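Local atomic coordinates of separin (Saccharomyces cerevisiae, PDB entry 5U1T), a protein that cleaves the SCC1 subunit of cohesin as a cysteine endopeptidase at the onset of anaphase, triggering chromosome segregation, and is kept inactive by securin for most of the cell cycle. Residues S122-Y127 against N460-L465; I831-L836 against T876-D881; L960-S965 against I1052-T1057; K1481-C1486 against Y1515-G1520. All coordinates share one frame; numbering follows the deposited sequence.

How the contacts relate
The four contacts follow one another along the chain, each closing before the next opens, and none touches another. Contact 1 joins two loops of the all-helical N-terminal half and lies about 102 Å, centre to centre, from contact 3, on the opposite side of the chain's centre. Contact 2, between two helices, is nearest the middle of the molecule, its centre 58 Å from that of contact 1 and 38 Å from that of contact 4. Contacts 3 and 4 lie on the same side, their nearest atoms about 24 Å apart. Contact 4 belongs to the peptidase C50 region that also carries Cys1497, the probable catalytic cysteine, but all four contacts lie away from that residue.

Contact 1 (S122-Y127 against N460-L465); sequences STWNDY and NVYCML
Trp124 and Tyr462 form a T-shaped aromatic pair that joins two interhelical loops far apart in sequence. The edge of the tyrosine ring points at the indole face, the planes standing at 84° with the phenol ring and the five-membered ring centred 4.8 Å apart. CD1 of Tyr462 makes the approach, resting over the centre of the indole and 3.4 Å from Trp124 CD2. A chi1 of -70° sets CG of Trp124 anti to its own carbonyl carbon, on the way to residues 460-465. Trp124 NE1 donates to the backbone O of Tyr462 at 2.9 Å. This bond lies in the carbonyl plane and uses a lone pair, although the acceptor is tilted 18° from the indole plane. The same oxygen also accepts from Leu465 N, just past the 3-10 segment 461-464 that follows helix 448-458. An Asx turn leads into that segment, Asn460 OD1 accepting from Tyr462 N; across the contact, Ser122 OG accepts from Trp124 N, so an Asx turn and an ST turn lie at the two aromatic residues. An alanine in place of Trp124 would probably leave Tyr462 O without its side-chain donor and the Tyr462 ring edge without the face it points at. Beside the pair, Thr123 CG2 lies 3.9 Å from Leu465 CD2, the two side chains crossing at about a right angle. Helix 408-425 closes over this group through Leu423, which touches both Trp124 and Leu465, while Trp68 meets the indole edge-to-face.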
loop_
_atom_site.group_PDB
_atom_site.type_symbol
_atom_site.label_atom_id
_atom_site.label_comp_id
_atom_site.label_asym_id
_atom_site.label_seq_id
_atom_site.Cartn_x
_atom_site.Cartn_y
_atom_site.Cartn_z
ATOM N N SER A 122 -22.264 48.732 2.759
ATOM C CA SER A 122 -21.789 47.353 2.706
ATOM C C SER A 122 -21.390 46.924 4.111
ATOM O O SER A 122 -21.338 47.751 5.018
ATOM C CB SER A 122 -20.596 47.207 1.768
ATOM O OG SER A 122 -19.411 47.619 2.423
ATOM N N THR A 123 -21.068 45.649 4.292
ATOM C CA THR A 123 -20.654 45.187 5.615
ATOM C C THR A 123 -19.347 45.891 6.022
ATOM O O THR A 123 -19.045 46.043 7.207
ATOM C CB THR A 123 -20.486 43.624 5.662
ATOM O OG1 THR A 123 -20.016 43.220 6.950
ATOM C CG2 THR A 123 -19.506 43.143 4.598
ATOM N N TRP A 124 -18.588 46.339 5.029
ATOM C CA TRP A 124 -17.306 46.980 5.289
ATOM C C TRP A 124 -17.432 48.344 5.958
ATOM O O TRP A 124 -16.551 48.726 6.737
ATOM C CB TRP A 124 -16.523 47.105 3.986
ATOM C CG TRP A 124 -16.063 45.767 3.525
ATOM C CD1 TRP A 124 -16.584 45.024 2.511
ATOM C CD2 TRP A 124 -15.011 44.982 4.101
ATOM N NE1 TRP A 124 -15.908 43.832 2.405
ATOM C CE2 TRP A 124 -14.941 43.779 3.373
ATOM C CE3 TRP A 124 -14.115 45.187 5.152
ATOM C CZ2 TRP A 124 -14.014 42.772 3.670
ATOM C CZ3 TRP A 124 -13.183 44.192 5.440
ATOM C CH2 TRP A 124 -13.143 42.997 4.703
ATOM N N ASN A 125 -18.526 49.058 5.679
ATOM C CA ASN A 125 -18.679 50.416 6.183
ATOM C C ASN A 125 -19.978 50.734 6.950
ATOM O O ASN A 125 -20.125 51.854 7.476
ATOM C CB ASN A 125 -18.545 51.423 5.021
ATOM C CG ASN A 125 -19.714 51.364 4.016
ATOM O OD1 ASN A 125 -20.852 51.026 4.356
ATOM N ND2 ASN A 125 -19.424 51.715 2.770
ATOM N N ASP A 126 -20.914 49.782 7.017
ATOM C CA ASP A 126 -22.283 50.135 7.437
ATOM C C ASP A 126 -22.411 50.485 8.927
ATOM O O ASP A 126 -23.460 50.935 9.380
ATOM C CB ASP A 126 -23.271 49.019 7.074
ATOM C CG ASP A 126 -22.997 47.737 7.800
ATOM O OD1 ASP A 126 -22.131 47.732 8.704
ATOM O OD2 ASP A 126 -23.669 46.727 7.474
ATOM N N TYR A 127 -21.336 50.280 9.675
ATOM C CA TYR A 127 -21.290 50.670 11.076
ATOM C C TYR A 127 -20.766 52.102 11.281
ATOM O O TYR A 127 -20.638 52.550 12.407
ATOM C CB TYR A 127 -20.433 49.660 11.860
ATOM C CG TYR A 127 -18.969 49.586 11.464
ATOM C CD1 TYR A 127 -18.022 50.401 12.083
ATOM C CD2 TYR A 127 -18.521 48.693 10.482
ATOM C CE1 TYR A 127 -16.675 50.334 11.737
ATOM C CE2 TYR A 127 -17.161 48.609 10.133
ATOM C CZ TYR A 127 -16.247 49.428 10.770
ATOM O OH TYR A 127 -14.910 49.382 10.447
ATOM N N ASN A 460 -9.609 39.530 -4.426
ATOM C CA ASN A 460 -9.638 40.845 -3.786
ATOM C C ASN A 460 -10.162 40.694 -2.374
ATOM O O ASN A 460 -11.210 40.088 -2.173
ATOM C CB ASN A 460 -10.518 41.819 -4.607
ATOM C CG ASN A 460 -10.627 43.208 -3.984
ATOM O OD1 ASN A 460 -11.529 43.474 -3.182
ATOM N ND2 ASN A 460 -9.727 44.108 -4.387
ATOM N N VAL A 461 -9.441 41.249 -1.407
ATOM C CA VAL A 461 -9.775 41.060 0.001
ATOM C C VAL A 461 -11.191 41.507 0.436
ATOM O O VAL A 461 -11.736 40.911 1.367
ATOM C CB VAL A 461 -8.750 41.771 0.900
ATOM C CG1 VAL A 461 -8.934 43.240 0.851
ATOM C CG2 VAL A 461 -8.883 41.300 2.324
ATOM N N TYR A 462 -11.811 42.507 -0.201
ATOM C CA TYR A 462 -13.132 42.932 0.269
ATOM C C TYR A 462 -14.152 41.875 -0.113
ATOM O O TYR A 462 -15.278 41.881 0.370
ATOM C CB TYR A 462 -13.542 44.333 -0.263
ATOM C CG TYR A 462 -12.686 45.425 0.330
ATOM C CD1 TYR A 462 -12.891 45.859 1.639
ATOM C CD2 TYR A 462 -11.643 45.980 -0.388
ATOM C CE1 TYR A 462 -12.089 46.835 2.204
ATOM C CE2 TYR A 462 -10.837 46.927 0.160
ATOM C CZ TYR A 462 -11.063 47.369 1.452
ATOM O OH TYR A 462 -10.246 48.339 1.998
ATOM N N CYS A 463 -13.745 40.938 -0.956
ATOM C CA CYS A 463 -14.581 39.772 -1.230
ATOM C C CYS A 463 -14.751 38.843 -0.010
ATOM O O CYS A 463 -15.676 38.039 0.014
ATOM C CB CYS A 463 -14.019 38.989 -2.414
ATOM S SG CYS A 463 -14.434 39.692 -4.028
ATOM N N MET A 464 -13.885 38.968 0.995
ATOM C CA MET A 464 -14.041 38.202 2.226
ATOM C C MET A 464 -15.280 38.593 3.030
ATOM O O MET A 464 -15.691 37.844 3.918
ATOM C CB MET A 464 -12.812 38.350 3.115
ATOM C CG MET A 464 -11.493 38.014 2.421
ATOM S SD MET A 464 -11.357 36.322 1.789
ATOM C CE MET A 464 -11.934 35.466 3.223
ATOM N N LEU A 465 -15.878 39.741 2.715
ATOM C CA LEU A 465 -17.071 40.238 3.405
ATOM C C LEU A 465 -16.972 40.193 4.926
ATOM O O LEU A 465 -17.945 39.869 5.597
ATOM C CB LEU A 465 -18.306 39.460 2.963
ATOM C CG LEU A 465 -18.816 39.694 1.541
ATOM C CD1 LEU A 465 -20.036 38.828 1.277
ATOM C CD2 LEU A 465 -19.162 41.177 1.285
#

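Contact 2 (I831-L836 against T876-D881)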
loop_
_atom_site.group_PDB
_atom_site.type_symbol
_atom_site.label_atom_id
_atom_site.label_comp_id
_atom_site.label_asym_id
_atom_site.label_seq_id
_atom_site.Cartn_x
_atom_site.Cartn_y
_atom_site.Cartn_z
ATOM N N ILE A 831 8.617 0.579 7.363
ATOM C CA ILE A 831 8.754 -0.379 6.279
ATOM C C ILE A 831 10.128 -1.031 6.332
ATOM O O ILE A 831 10.251 -2.239 6.201
ATOM C CB ILE A 831 8.542 0.270 4.908
ATOM C CG1 ILE A 831 7.148 0.893 4.827
ATOM C CG2 ILE A 831 8.681 -0.774 3.815
ATOM C CD1 ILE A 831 6.007 -0.115 4.868
ATOM N N VAL A 832 11.156 -0.221 6.543
ATOM C CA VAL A 832 12.507 -0.722 6.690
ATOM C C VAL A 832 12.588 -1.702 7.858
ATOM O O VAL A 832 13.152 -2.791 7.717
ATOM C CB VAL A 832 13.500 0.435 6.875
ATOM C CG1 VAL A 832 14.880 -0.075 7.220
ATOM C CG2 VAL A 832 13.553 1.261 5.608
ATOM N N TYR A 833 12.004 -1.346 8.999
ATOM C CA TYR A 833 12.021 -2.254 10.137
ATOM C C TYR A 833 11.335 -3.579 9.807
ATOM O O TYR A 833 11.937 -4.633 9.959
ATOM C CB TYR A 833 11.355 -1.664 11.385
ATOM C CG TYR A 833 11.317 -2.727 12.461
ATOM C CD1 TYR A 833 12.504 -3.188 13.029
ATOM C CD2 TYR A 833 10.123 -3.342 12.839
ATOM C CE1 TYR A 833 12.506 -4.193 13.962
ATOM C CE2 TYR A 833 10.118 -4.357 13.774
ATOM C CZ TYR A 833 11.315 -4.778 14.332
ATOM O OH TYR A 833 11.343 -5.787 15.271
ATOM N N ARG A 834 10.079 -3.522 9.375
ATOM C CA ARG A 834 9.312 -4.729 9.118
ATOM C C ARG A 834 10.008 -5.649 8.130
ATOM O O ARG A 834 9.982 -6.880 8.301
ATOM C CB ARG A 834 7.916 -4.400 8.594
ATOM C CG ARG A 834 6.980 -3.827 9.606
ATOM C CD ARG A 834 6.893 -4.683 10.842
ATOM N NE ARG A 834 6.041 -4.045 11.832
ATOM C CZ ARG A 834 4.729 -4.250 11.935
ATOM N NH1 ARG A 834 4.128 -5.099 11.115
ATOM N NH2 ARG A 834 4.017 -3.615 12.865
ATOM N N CYS A 835 10.637 -5.072 7.113
ATOM C CA CYS A 835 11.323 -5.889 6.126
ATOM C C CYS A 835 12.554 -6.554 6.733
ATOM O O CYS A 835 12.829 -7.721 6.473
ATOM C CB CYS A 835 11.731 -5.065 4.916
ATOM S SG CYS A 835 10.388 -4.643 3.820
ATOM N N LEU A 836 13.297 -5.806 7.541
ATOM C CA LEU A 836 14.464 -6.376 8.192
ATOM C C LEU A 836 14.073 -7.466 9.197
ATOM O O LEU A 836 14.833 -8.414 9.403
ATOM C CB LEU A 836 15.279 -5.288 8.888
ATOM C CG LEU A 836 16.100 -4.415 7.936
ATOM C CD1 LEU A 836 16.792 -3.282 8.696
ATOM C CD2 LEU A 836 17.096 -5.269 7.170
ATOM N N THR A 876 6.164 -6.112 19.838
ATOM C CA THR A 876 6.162 -7.542 20.101
ATOM C C THR A 876 7.092 -8.251 19.114
ATOM O O THR A 876 7.800 -9.186 19.497
ATOM C CB THR A 876 4.751 -8.135 20.039
ATOM O OG1 THR A 876 4.148 -7.833 18.780
ATOM C CG2 THR A 876 3.904 -7.553 21.160
ATOM N N MET A 877 7.126 -7.781 17.865
ATOM C CA MET A 877 8.083 -8.319 16.908
ATOM C C MET A 877 9.515 -8.074 17.363
ATOM O O MET A 877 10.380 -8.933 17.221
ATOM C CB MET A 877 7.879 -7.720 15.525
ATOM C CG MET A 877 6.598 -8.151 14.857
ATOM S SD MET A 877 6.424 -7.432 13.215
ATOM C CE MET A 877 4.857 -8.165 12.755
ATOM N N PHE A 878 9.768 -6.900 17.919
ATOM C CA PHE A 878 11.109 -6.600 18.386
ATOM C C PHE A 878 11.457 -7.477 19.597
ATOM O O PHE A 878 12.557 -8.026 19.666
ATOM C CB PHE A 878 11.226 -5.113 18.719
ATOM C CG PHE A 878 12.554 -4.708 19.303
ATOM C CD1 PHE A 878 13.666 -4.538 18.494
ATOM C CD2 PHE A 878 12.681 -4.460 20.660
ATOM C CE1 PHE A 878 14.894 -4.140 19.036
ATOM C CE2 PHE A 878 13.899 -4.064 21.199
ATOM C CZ PHE A 878 15.004 -3.903 20.390
ATOM N N LEU A 879 10.511 -7.616 20.529
ATOM C CA LEU A 879 10.731 -8.369 21.764
ATOM C C LEU A 879 10.967 -9.851 21.488
ATOM O O LEU A 879 11.825 -10.479 22.104
ATOM C CB LEU A 879 9.549 -8.191 22.711
ATOM C CG LEU A 879 9.421 -6.778 23.275
ATOM C CD1 LEU A 879 8.265 -6.651 24.241
ATOM C CD2 LEU A 879 10.710 -6.381 23.937
ATOM N N TYR A 880 10.189 -10.391 20.555
ATOM C CA TYR A 880 10.354 -11.750 20.047
ATOM C C TYR A 880 11.742 -12.014 19.475
ATOM O O TYR A 880 12.444 -12.910 19.927
ATOM C CB TYR A 880 9.321 -12.010 18.970
ATOM C CG TYR A 880 9.296 -13.424 18.466
ATOM C CD1 TYR A 880 8.776 -14.439 19.247
ATOM C CD2 TYR A 880 9.766 -13.741 17.199
ATOM C CE1 TYR A 880 8.726 -15.722 18.795
ATOM C CE2 TYR A 880 9.718 -15.032 16.731
ATOM C CZ TYR A 880 9.197 -16.019 17.538
ATOM O OH TYR A 880 9.132 -17.322 17.097
ATOM N N ASP A 881 12.110 -11.240 18.462
ATOM C CA ASP A 881 13.448 -11.271 17.890
ATOM C C ASP A 881 14.529 -11.299 18.946
ATOM O O ASP A 881 15.544 -11.953 18.754
ATOM C CB ASP A 881 13.701 -10.060 16.985
ATOM C CG ASP A 881 13.079 -10.205 15.619
ATOM O OD1 ASP A 881 12.863 -11.354 15.198
ATOM O OD2 ASP A 881 12.813 -9.175 14.958
#
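Tyr833 reaches across from helix 829-845 and sets its hydroxyl against the backbone of helix 872-881, where the contact is closest. Its CG is anti to the backbone N (chi1 175°), and OH comes to 3.2 Å from Phe878 CA and 3.5 Å from Phe878 CB. The hydroxyl lies near the plane of the Phe878 ring, at its edge, while Met877 CB lies at the edge of the tyrosine ring. Asp881 OD2 stands 3.7 Å from Tyr833 OH. Its hydrogen-bond partner is His837 ND1. Phe863 of helix 849-863 meets the Tyr833 ring and stacks on the Phe878 ring.

On the looser, partly exposed side, the extended Met877 side chain crosses Arg834 at about a right angle, with its SD 3.5 Å above the guanidinium plane toward the rim and its CE 3.6 Å from Arg834 NH1. Arg834 is held from elsewhere, NE donating to Ser874 OG and NH2 making a weak, long ion pair with Asp871. An alanine at Arg834 would probably leave the Met877 thioether without the flat group beneath it and Ser874 OG without its donor.

The axes of 831-836 and 876-881 approach to 11.4 Å, with 37° between their N-to-C directions, bridged by long side chains. Two helices of broadly like direction, with helix 849-863 between them in sequence, are consistent with stacked helical hairpins of an alpha-alpha solenoid.

Contact 3 (L960-S965 against I1052-T1057); sequences LGIPSS and ILSNIT
Asn1055, Leu960 and Ser1054 carry most of the buried surface where strand 960-962 meets the C-terminal end of helix 1036-1054. The amide of Asn1055 provides the polar link: ND2 donates to the backbone O of Gly961 at 2.9 Å, with an N-H...O angle of 151°. The donor lies in the plane of the Gly961 carbonyl, while the acceptor sits 20° out of the amide plane of Asn1055. CG of Asn1055 is anti to its carbonyl carbon (chi1 -81°), which sets CG on the strand side, and ND2 then reaches Gly961 O. ND2 also donates to Thr1051 O of helix 1036-1054, four residues back, so the amide nitrogen has two acceptors and its rotation is probably fixed.

Leu960 packs beside this bond with both its methyls. CD2 lies 4.0 Å from Asn1055 CG, where the two side chains cross obliquely, and CD1 lies 3.9 Å from Ile1052 CD1. A polar bond to Gly961 O is thus flanked by an apolar contact on the preceding strand residue.

Ser1054 meets the next strand residue, its CB 3.5 Å from Ile962 CD1. Its hydroxyl lies in hydrogen-bonding range of Leu1050 O and Thr1051 O, can give its one proton to either or share it, and touches Ile962 as a packing partner.

Strand 960-962 pairs antiparallel with strand 1157-1163 of a mixed sheet. Met955 of helix 950-955 packs on Ile1052 and Asn1055, and Phe1320 of helix 1303-1320 touches Leu960, so the end of helix 1036-1054 is fitted against a sheet strand among other helices.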
loop_
_atom_site.group_PDB
_atom_site.type_symbol
_atom_site.label_atom_id
_atom_site.label_comp_id
_atom_site.label_asym_id
_atom_site.label_seq_id
_atom_site.Cartn_x
_atom_site.Cartn_y
_atom_site.Cartn_z
ATOM N N LEU A 960 16.094 -49.913 16.701
ATOM C CA LEU A 960 14.722 -50.344 16.767
ATOM C C LEU A 960 14.250 -50.711 15.398
ATOM O O LEU A 960 14.703 -50.182 14.417
ATOM C CB LEU A 960 13.847 -49.240 17.295
ATOM C CG LEU A 960 13.883 -48.961 18.775
ATOM C CD1 LEU A 960 12.958 -47.807 19.039
ATOM C CD2 LEU A 960 13.416 -50.173 19.523
ATOM N N GLY A 961 13.285 -51.598 15.322
ATOM C CA GLY A 961 12.791 -52.021 14.042
ATOM C C GLY A 961 11.326 -52.338 14.006
ATOM O O GLY A 961 10.669 -52.374 15.001
ATOM N N ILE A 962 10.820 -52.560 12.818
ATOM C CA ILE A 962 9.413 -52.811 12.612
ATOM C C ILE A 962 9.248 -53.498 11.277
ATOM O O ILE A 962 9.942 -53.189 10.357
ATOM C CB ILE A 962 8.635 -51.487 12.676
ATOM C CG1 ILE A 962 7.177 -51.663 12.363
ATOM C CG2 ILE A 962 9.219 -50.468 11.745
ATOM C CD1 ILE A 962 6.314 -50.757 13.187
ATOM N N PRO A 963 8.329 -54.434 11.151
ATOM C CA PRO A 963 8.000 -55.420 12.161
ATOM C C PRO A 963 9.168 -56.247 12.595
ATOM O O PRO A 963 9.949 -56.719 11.811
ATOM C CB PRO A 963 7.038 -56.313 11.422
ATOM C CG PRO A 963 7.544 -56.294 10.040
ATOM C CD PRO A 963 8.185 -54.974 9.804
ATOM N N SER A 964 9.262 -56.435 13.883
ATOM C CA SER A 964 10.339 -57.186 14.442
ATOM C C SER A 964 9.813 -58.426 15.139
ATOM O O SER A 964 10.472 -59.431 15.185
ATOM C CB SER A 964 11.086 -56.298 15.414
ATOM O OG SER A 964 10.181 -55.819 16.373
ATOM N N SER A 965 8.606 -58.339 15.658
ATOM C CA SER A 965 7.984 -59.413 16.371
ATOM C C SER A 965 6.677 -59.797 15.704
ATOM O O SER A 965 5.973 -58.970 15.186
ATOM C CB SER A 965 7.786 -59.009 17.821
ATOM O OG SER A 965 7.138 -59.991 18.586
ATOM N N ILE A 1052 7.884 -47.264 18.275
ATOM C CA ILE A 1052 7.811 -47.516 19.716
ATOM C C ILE A 1052 6.636 -48.413 20.052
ATOM O O ILE A 1052 6.782 -49.388 20.776
ATOM C CB ILE A 1052 7.656 -46.257 20.549
ATOM C CG1 ILE A 1052 8.660 -45.183 20.129
ATOM C CG2 ILE A 1052 7.796 -46.607 22.013
ATOM C CD1 ILE A 1052 10.063 -45.571 20.338
ATOM N N LEU A 1053 5.472 -48.089 19.513
ATOM C CA LEU A 1053 4.275 -48.868 19.804
ATOM C C LEU A 1053 4.417 -50.356 19.481
ATOM O O LEU A 1053 4.015 -51.204 20.277
ATOM C CB LEU A 1053 3.082 -48.292 19.048
ATOM C CG LEU A 1053 2.115 -47.571 19.967
ATOM C CD1 LEU A 1053 1.139 -46.761 19.144
ATOM C CD2 LEU A 1053 1.382 -48.571 20.816
ATOM N N SER A 1054 4.983 -50.659 18.318
ATOM C CA SER A 1054 5.039 -52.026 17.818
ATOM C C SER A 1054 6.074 -52.873 18.541
ATOM O O SER A 1054 5.959 -54.090 18.577
ATOM C CB SER A 1054 5.356 -52.020 16.350
ATOM O OG SER A 1054 6.495 -51.208 16.183
ATOM N N ASN A 1055 7.084 -52.221 19.104
ATOM C CA ASN A 1055 8.072 -52.914 19.902
ATOM C C ASN A 1055 7.611 -53.175 21.340
ATOM O O ASN A 1055 8.295 -53.852 22.098
ATOM C CB ASN A 1055 9.376 -52.122 19.914
ATOM C CG ASN A 1055 10.199 -52.355 18.680
ATOM O OD1 ASN A 1055 11.016 -53.270 18.637
ATOM N ND2 ASN A 1055 9.984 -51.542 17.658
ATOM N N ILE A 1056 6.423 -52.668 21.678
ATOM C CA ILE A 1056 5.923 -52.559 23.058
ATOM C C ILE A 1056 4.606 -53.323 23.244
ATOM O O ILE A 1056 4.276 -53.774 24.342
ATOM C CB ILE A 1056 5.779 -51.044 23.414
ATOM C CG1 ILE A 1056 7.112 -50.507 23.944
ATOM C CG2 ILE A 1056 4.595 -50.704 24.323
ATOM C CD1 ILE A 1056 7.777 -51.398 24.896
ATOM N N THR A 1057 3.872 -53.495 22.149
ATOM C CA THR A 1057 2.573 -54.160 22.159
ATOM C C THR A 1057 2.287 -54.606 20.731
ATOM O O THR A 1057 3.107 -54.395 19.839
ATOM C CB THR A 1057 1.447 -53.229 22.705
ATOM O OG1 THR A 1057 0.170 -53.864 22.594
ATOM C CG2 THR A 1057 1.405 -51.923 21.944
#

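Contact 4 (K1481-C1486 against Y1515-G1520)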
loop_
_atom_site.group_PDB
_atom_site.type_symbol
_atom_site.label_atom_id
_atom_site.label_comp_id
_atom_site.label_asym_id
_atom_site.label_seq_id
_atom_site.Cartn_x
_atom_site.Cartn_y
_atom_site.Cartn_z
ATOM N N LYS A 1481 15.216 -23.515 -16.167
ATOM C CA LYS A 1481 13.805 -23.440 -16.551
ATOM C C LYS A 1481 13.407 -24.276 -17.751
ATOM O O LYS A 1481 12.341 -24.891 -17.760
ATOM C CB LYS A 1481 13.446 -21.986 -16.846
ATOM C CG LYS A 1481 13.913 -21.036 -15.770
ATOM C CD LYS A 1481 12.822 -20.814 -14.729
ATOM C CE LYS A 1481 11.570 -20.182 -15.350
ATOM N NZ LYS A 1481 10.558 -19.806 -14.315
ATOM N N GLU A 1482 14.251 -24.263 -18.777
ATOM C CA GLU A 1482 13.934 -24.921 -20.031
ATOM C C GLU A 1482 14.197 -26.426 -19.981
ATOM O O GLU A 1482 13.475 -27.208 -20.610
ATOM C CB GLU A 1482 14.729 -24.287 -21.174
ATOM C CG GLU A 1482 13.861 -23.639 -22.253
ATOM C CD GLU A 1482 13.024 -22.477 -21.729
ATOM O OE1 GLU A 1482 13.486 -21.724 -20.838
ATOM O OE2 GLU A 1482 11.887 -22.326 -22.222
ATOM N N ILE A 1483 15.232 -26.845 -19.255
ATOM C CA ILE A 1483 15.431 -28.274 -19.063
ATOM C C ILE A 1483 14.172 -28.820 -18.392
ATOM O O ILE A 1483 13.629 -29.850 -18.814
ATOM C CB ILE A 1483 16.671 -28.585 -18.209
ATOM C CG1 ILE A 1483 17.943 -28.300 -18.995
ATOM C CG2 ILE A 1483 16.661 -30.027 -17.793
ATOM C CD1 ILE A 1483 19.123 -28.054 -18.116
ATOM N N LYS A 1484 13.689 -28.077 -17.391
ATOM C CA LYS A 1484 12.531 -28.473 -16.587
ATOM C C LYS A 1484 11.226 -28.511 -17.376
ATOM O O LYS A 1484 10.258 -29.148 -16.950
ATOM C CB LYS A 1484 12.369 -27.540 -15.380
ATOM C CG LYS A 1484 13.434 -27.754 -14.319
ATOM C CD LYS A 1484 13.213 -26.912 -13.075
ATOM C CE LYS A 1484 14.439 -26.975 -12.195
ATOM N NZ LYS A 1484 14.447 -25.941 -11.148
ATOM N N LYS A 1485 11.191 -27.832 -18.518
ATOM C CA LYS A 1485 9.980 -27.808 -19.317
ATOM C C LYS A 1485 9.898 -29.057 -20.160
ATOM O O LYS A 1485 8.808 -29.469 -20.553
ATOM C CB LYS A 1485 9.917 -26.557 -20.192
ATOM C CG LYS A 1485 9.711 -25.300 -19.383
ATOM C CD LYS A 1485 9.522 -24.076 -20.250
ATOM C CE LYS A 1485 9.541 -22.806 -19.403
ATOM N NZ LYS A 1485 9.214 -21.600 -20.214
ATOM N N CYS A 1486 11.053 -29.672 -20.416
ATOM C CA CYS A 1486 11.110 -30.906 -21.198
ATOM C C CYS A 1486 10.346 -32.023 -20.516
ATOM O O CYS A 1486 9.988 -31.924 -19.338
ATOM C CB CYS A 1486 12.553 -31.354 -21.419
ATOM S SG CYS A 1486 13.616 -30.090 -22.081
ATOM N N TYR A 1515 18.607 -32.649 -9.923
ATOM C CA TYR A 1515 17.164 -32.700 -9.804
ATOM C C TYR A 1515 16.486 -32.120 -11.019
ATOM O O TYR A 1515 15.394 -32.526 -11.369
ATOM C CB TYR A 1515 16.693 -31.879 -8.613
ATOM C CG TYR A 1515 16.806 -32.539 -7.273
ATOM C CD1 TYR A 1515 17.163 -33.855 -7.152
ATOM C CD2 TYR A 1515 16.562 -31.829 -6.126
ATOM C CE1 TYR A 1515 17.274 -34.444 -5.918
ATOM C CE2 TYR A 1515 16.669 -32.409 -4.893
ATOM C CZ TYR A 1515 17.020 -33.714 -4.800
ATOM O OH TYR A 1515 17.115 -34.280 -3.570
ATOM N N THR A 1516 17.113 -31.143 -11.648
ATOM C CA THR A 1516 16.502 -30.541 -12.809
ATOM C C THR A 1516 16.410 -31.528 -13.954
ATOM O O THR A 1516 15.389 -31.607 -14.601
ATOM C CB THR A 1516 17.173 -29.236 -13.230
ATOM O OG1 THR A 1516 18.270 -29.520 -14.078
ATOM C CG2 THR A 1516 17.665 -28.505 -12.047
ATOM N N TYR A 1517 17.452 -32.302 -14.190
ATOM C CA TYR A 1517 17.400 -33.272 -15.254
ATOM C C TYR A 1517 16.318 -34.264 -14.966
ATOM O O TYR A 1517 15.534 -34.583 -15.826
ATOM C CB TYR A 1517 18.713 -33.988 -15.422
ATOM C CG TYR A 1517 19.711 -33.239 -16.242
ATOM C CD1 TYR A 1517 20.183 -32.026 -15.830
ATOM C CD2 TYR A 1517 20.194 -33.754 -17.416
ATOM C CE1 TYR A 1517 21.110 -31.337 -16.566
ATOM C CE2 TYR A 1517 21.118 -33.067 -18.160
ATOM C CZ TYR A 1517 21.569 -31.859 -17.724
ATOM O OH TYR A 1517 22.483 -31.163 -18.454
ATOM N N LEU A 1518 16.261 -34.758 -13.748
ATOM C CA LEU A 1518 15.230 -35.737 -13.435
ATOM C C LEU A 1518 13.868 -35.179 -13.801
ATOM O O LEU A 1518 13.025 -35.881 -14.357
ATOM C CB LEU A 1518 15.280 -36.118 -11.959
ATOM C CG LEU A 1518 16.415 -37.073 -11.604
ATOM C CD1 LEU A 1518 16.506 -37.325 -10.098
ATOM C CD2 LEU A 1518 16.197 -38.359 -12.354
ATOM N N LEU A 1519 13.675 -33.897 -13.509
ATOM C CA LEU A 1519 12.399 -33.249 -13.768
ATOM C C LEU A 1519 12.174 -33.002 -15.263
ATOM O O LEU A 1519 11.038 -32.879 -15.712
ATOM C CB LEU A 1519 12.305 -31.938 -12.992
ATOM C CG LEU A 1519 12.134 -32.117 -11.486
ATOM C CD1 LEU A 1519 12.076 -30.763 -10.805
ATOM C CD2 LEU A 1519 10.875 -32.920 -11.209
ATOM N N GLY A 1520 13.256 -32.938 -16.030
ATOM C CA GLY A 1520 13.155 -32.882 -17.478
ATOM C C GLY A 1520 12.826 -34.230 -18.100
ATOM O O GLY A 1520 12.649 -34.340 -19.315
#
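Thr1516 lies obliquely across two consecutive side chains, Ile1483 and Lys1484, on segment 1481-1486. Its CG2 meets the aliphatic part of the lysine, 3.6 Å from Lys1484 CE; that chain runs extended beyond CG, and its NZ continues to a weak, long ion pair with Asp1084. Ile1483 branches toward two partners: CG2 lies 3.8 Å from Thr1516 O, and CD1 approaches the Tyr1517 ring obliquely, 4.1 Å from CE1. The phenol hydroxyl is hydrogen-bonded to Gly1473 O, which would help hold the ring where it is, and Leu1460 of helix 1453-1461 touches both Tyr1517 and Ile1483.

Beyond these side chains the backbones come close, at the type I turn 1483-1486. Gly1520 CA is 3.3 Å from Ile1483 O. Cys1486 CB lies 3.7 Å from Gly1520 O.

No hydrogen bond crosses between 1481-1486 and 1515-1520; the direct contacts are van der Waals ones, of side-chain carbons and of closely spaced backbone. The polar link is borrowed from helix 1075-1088: Lys1085 NZ donates to both Lys1484 O and Leu1519 O, and its charge probably offsets the repulsion of these two carbonyl oxygens, 4.0 Å apart.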